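Cwp19 (Clostridioides difficile, PDB 5OQ3) probably cleaves bacterial cell-wall peptidoglycan through the TIM-barrel glycoside hydrolase domain described here, one part of a longer surface protein. Local coordinates at residues P289-P294 / A300-L305. Numbering follows the deposited sequence. Where two conformers were deposited one is given.
Sequences PQLYWP and ADYSKL
A300 lays its methyl over one face of the W293 indole, in a CH-pi contact. A300 CB sits 3.6 Å from the centroid of the five-membered ring of W293, 17° off the ring normal. The contact belongs to the TIM barrel. It joins the loop after the sixth strand, 286-287, to the start of helix 302-313, which leads on to the seventh strand, 319-324. L305 CD1 meets the six-membered part of the indole obliquely, 3.6 Å from W293 CZ3. The Y302 ring is met at its edge, near its plane, by L291 O, 3.5 Å from Y302 CD2. W293 O approaches the same ring obliquely.

The loop turns at Y292, the centre of an inverse gamma turn.

Y302 has CG anti to the backbone N (chi1 -176°), which carries its ring alongside L291. CB of L291 packs on Y302 CD2 at 3.8 Å, and both leucine methyls of L291 lie near L305 CB. Farther out, Y302 OH is hydrogen-bonded to N350 and Q324, so the buried phenol is tied to the next strand and to helix 343-350.

The backbones are joined by one weak hydrogen bond, from Y302 N to P294 O at 3.4 Å. D301 is the N-cap of helix 302-313. Its OD1 also accepts from G296 N, in the connecting loop. The capping hydrogen bond runs from S303 N to D301 OD1, at 3.0 Å and 142°, and meets that oxygen from above the carboxylate plane.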
ATOM      1  N   PRO A 289       0.546  -6.314   7.517  1.00  6.64           N
ATOM      2  CA  PRO A 289       0.709  -7.513   6.723  1.00  7.13           C
ATOM      3  C   PRO A 289      -0.623  -7.899   6.086  1.00  7.57           C
ATOM      4  O   PRO A 289      -1.682  -7.867   6.732  1.00  8.30           O
ATOM      5  CB  PRO A 289       1.189  -8.557   7.744  1.00  9.26           C
ATOM      6  CG  PRO A 289       0.776  -7.995   9.079  1.00 10.15           C
ATOM      7  CD  PRO A 289       0.771  -6.521   8.953  1.00  7.41           C
ATOM      8  N   GLN A 290      -0.548  -8.319   4.807  1.00  7.01           N
ATOM      9  CA  GLN A 290      -1.743  -8.705   4.064  1.00  8.07           C
ATOM     10  C   GLN A 290      -2.009 -10.189   4.301  1.00  9.09           C
ATOM     11  O   GLN A 290      -1.408 -11.070   3.676  1.00  9.76           O
ATOM     12  CB  GLN A 290      -1.502  -8.394   2.576  1.00  8.76           C
ATOM     13  CG  GLN A 290      -1.382  -6.910   2.362  1.00  9.10           C
ATOM     14  CD  GLN A 290      -1.073  -6.504   0.916  1.00  8.87           C
ATOM     15  OE1 GLN A 290      -1.167  -7.267  -0.028  1.00 12.30           O
ATOM     16  NE2 GLN A 290      -0.723  -5.252   0.754  1.00  9.48           N
ATOM     17  N   LEU A 291      -2.898 -10.449   5.268  1.00  8.87           N
ATOM     18  CA  LEU A 291      -3.249 -11.816   5.635  1.00  9.83           C
ATOM     19  C   LEU A 291      -4.512 -12.223   4.939  1.00 10.42           C
ATOM     20  O   LEU A 291      -5.532 -12.556   5.566  1.00 10.15           O
ATOM     21  CB  LEU A 291      -3.357 -11.941   7.166  1.00  9.14           C
ATOM     22  CG  LEU A 291      -2.120 -11.498   7.968  1.00 10.09           C
ATOM     23  CD1 LEU A 291      -2.299 -11.936   9.431  1.00 10.69           C
ATOM     24  CD2 LEU A 291      -0.817 -12.015   7.402  1.00 11.26           C
ATOM     25  N   TYR A 292      -4.406 -12.334   3.623  1.00 11.60           N
ATOM     26  CA  TYR A 292      -5.573 -12.575   2.793  1.00 12.15           C
ATOM     27  C   TYR A 292      -5.812 -14.065   2.589  1.00 12.75           C
ATOM     28  O   TYR A 292      -5.945 -14.544   1.451  1.00 14.13           O
ATOM     29  CB  TYR A 292      -5.412 -11.844   1.448  1.00 12.82           C
ATOM     30  CG  TYR A 292      -5.153 -10.353   1.476  1.00 11.89           C
ATOM     31  CD1 TYR A 292      -5.505  -9.553   2.559  1.00 10.77           C
ATOM     32  CD2 TYR A 292      -4.641  -9.723   0.357  1.00 11.55           C
ATOM     33  CE1 TYR A 292      -5.333  -8.182   2.517  1.00  9.93           C
ATOM     34  CE2 TYR A 292      -4.441  -8.353   0.328  1.00 11.17           C
ATOM     35  CZ  TYR A 292      -4.824  -7.577   1.405  1.00 10.42           C
ATOM     36  OH  TYR A 292      -4.654  -6.216   1.389  1.00 12.04           O
ATOM     37  N   TRP A 293      -5.935 -14.784   3.702  1.00 12.64           N
ATOM     38  CA  TRP A 293      -6.158 -16.199   3.672  1.00 12.26           C
ATOM     39  C   TRP A 293      -7.166 -16.565   4.769  1.00 12.75           C
ATOM     40  O   TRP A 293      -7.277 -15.878   5.778  1.00 12.48           O
ATOM     41  CB  TRP A 293      -4.858 -16.935   3.973  1.00 14.17           C
ATOM     42  CG  TRP A 293      -3.777 -16.706   2.938  1.00 15.09           C
ATOM     43  CD1 TRP A 293      -3.744 -17.190   1.646  1.00 16.03           C
ATOM     44  CD2 TRP A 293      -2.574 -15.955   3.104  1.00 13.96           C
ATOM     45  NE1 TRP A 293      -2.602 -16.789   1.015  1.00 16.49           N
ATOM     46  CE2 TRP A 293      -1.857 -16.038   1.886  1.00 13.93           C
ATOM     47  CE3 TRP A 293      -2.009 -15.250   4.172  1.00 13.50           C
ATOM     48  CZ2 TRP A 293      -0.616 -15.440   1.714  1.00 15.29           C
ATOM     49  CZ3 TRP A 293      -0.784 -14.637   3.991  1.00 14.86           C
ATOM     50  CH2 TRP A 293      -0.108 -14.720   2.766  1.00 15.03           C
ATOM     51  N   PRO A 294      -7.862 -17.691   4.605  1.00 12.66           N
ATOM     52  CA  PRO A 294      -8.721 -18.227   5.658  1.00 13.45           C
ATOM     53  C   PRO A 294      -7.961 -18.811   6.832  1.00 13.76           C
ATOM     54  O   PRO A 294      -6.821 -19.277   6.707  1.00 15.02           O
ATOM     55  CB  PRO A 294      -9.515 -19.342   4.968  1.00 16.06           C
ATOM     56  CG  PRO A 294      -9.245 -19.184   3.535  1.00 17.28           C
ATOM     57  CD  PRO A 294      -7.944 -18.502   3.386  1.00 13.66           C
ATOM     58  N   ALA A 300      -0.788 -21.153   4.496  1.00 17.05           N
ATOM     59  CA  ALA A 300      -0.718 -19.786   4.983  1.00 15.49           C
ATOM     60  C   ALA A 300      -1.905 -19.540   5.935  1.00 14.27           C
ATOM     61  O   ALA A 300      -2.912 -18.900   5.569  1.00 15.46           O
ATOM     62  CB  ALA A 300      -0.730 -18.790   3.832  1.00 14.87           C
ATOM     63  N   ASP A 301      -1.802 -20.153   7.116  1.00 13.80           N
ATOM     64  CA  ASP A 301      -2.905 -20.217   8.057  1.00 14.01           C
ATOM     65  C   ASP A 301      -3.034 -18.883   8.750  1.00 12.50           C
ATOM     66  O   ASP A 301      -2.155 -18.463   9.492  1.00 14.15           O
ATOM     67  CB  ASP A 301      -2.644 -21.338   9.051  1.00 15.68           C
ATOM     68  CG  ASP A 301      -3.840 -21.598  10.001  1.00 17.48           C
ATOM     69  OD1 ASP A 301      -4.708 -20.717  10.174  1.00 18.09           O
ATOM     70  OD2 ASP A 301      -3.943 -22.707  10.518  1.00 22.10           O
ATOM     71  N   TYR A 302      -4.138 -18.208   8.476  1.00 11.75           N
ATOM     72  CA  TYR A 302      -4.414 -16.947   9.123  1.00 10.63           C
ATOM     73  C   TYR A 302      -4.152 -16.964  10.633  1.00 10.77           C
ATOM     74  O   TYR A 302      -3.567 -16.024  11.197  1.00 11.61           O
ATOM     75  CB  TYR A 302      -5.869 -16.528   8.859  1.00 10.75           C
ATOM     76  CG  TYR A 302      -6.248 -15.169   9.424  1.00 10.30           C
ATOM     77  CD1 TYR A 302      -6.686 -15.022  10.764  1.00  9.89           C
ATOM     78  CD2 TYR A 302      -6.186 -14.011   8.637  1.00 10.56           C
ATOM     79  CE1 TYR A 302      -7.054 -13.779  11.267  1.00 10.02           C
ATOM     80  CE2 TYR A 302      -6.529 -12.779   9.151  1.00  9.39           C
ATOM     81  CZ  TYR A 302      -6.973 -12.660  10.450  1.00  9.87           C
ATOM     82  OH  TYR A 302      -7.318 -11.435  10.915  1.00 10.54           O
ATOM     83  N   SER A 303      -4.598 -17.995  11.308  1.00 11.63           N
ATOM     84  CA  SER A 303      -4.447 -18.036  12.757  0.67 12.33           C
ATOM     85  C   SER A 303      -2.958 -18.099  13.181  1.00 12.62           C
ATOM     86  O   SER A 303      -2.587 -17.507  14.202  1.00 13.46           O
ATOM     87  CB  SER A 303      -5.268 -19.183  13.349  0.67 13.29           C
ATOM     88  OG  SER A 303      -4.662 -20.430  13.117  0.67 16.48           O
ATOM     89  N   LYS A 304      -2.120 -18.785  12.421  1.00 11.78           N
ATOM     90  CA  LYS A 304      -0.684 -18.849  12.720  1.00 12.56           C
ATOM     91  C   LYS A 304      -0.033 -17.515  12.422  1.00 12.14           C
ATOM     92  O   LYS A 304       0.827 -17.033  13.183  1.00 12.94           O
ATOM     93  CB  LYS A 304      -0.004 -19.958  11.893  1.00 15.36           C
ATOM     94  CG  LYS A 304      -0.467 -21.348  12.314  1.00 19.17           C
ATOM     95  CD  LYS A 304       0.328 -22.438  11.614  1.00 23.61           C
ATOM     96  CE  LYS A 304      -0.037 -23.801  12.167  1.00 31.44           C
ATOM     97  NZ  LYS A 304       0.484 -24.858  11.275  1.00 39.25           N
ATOM     98  N   LEU A 305      -0.465 -16.884  11.335  1.00 11.17           N
ATOM     99  CA  LEU A 305       0.145 -15.633  10.950  1.00 10.92           C
ATOM    100  C   LEU A 305      -0.195 -14.475  11.873  1.00  9.18           C
ATOM    101  O   LEU A 305       0.680 -13.625  12.125  1.00 10.54           O
ATOM    102  CB  LEU A 305      -0.172 -15.340   9.485  1.00 10.73           C
ATOM    103  CG  LEU A 305       0.682 -16.189   8.510  1.00 12.15           C
ATOM    104  CD1 LEU A 305       0.032 -16.257   7.132  1.00 14.32           C
ATOM    105  CD2 LEU A 305       2.121 -15.659   8.472  1.00 12.08           C
TER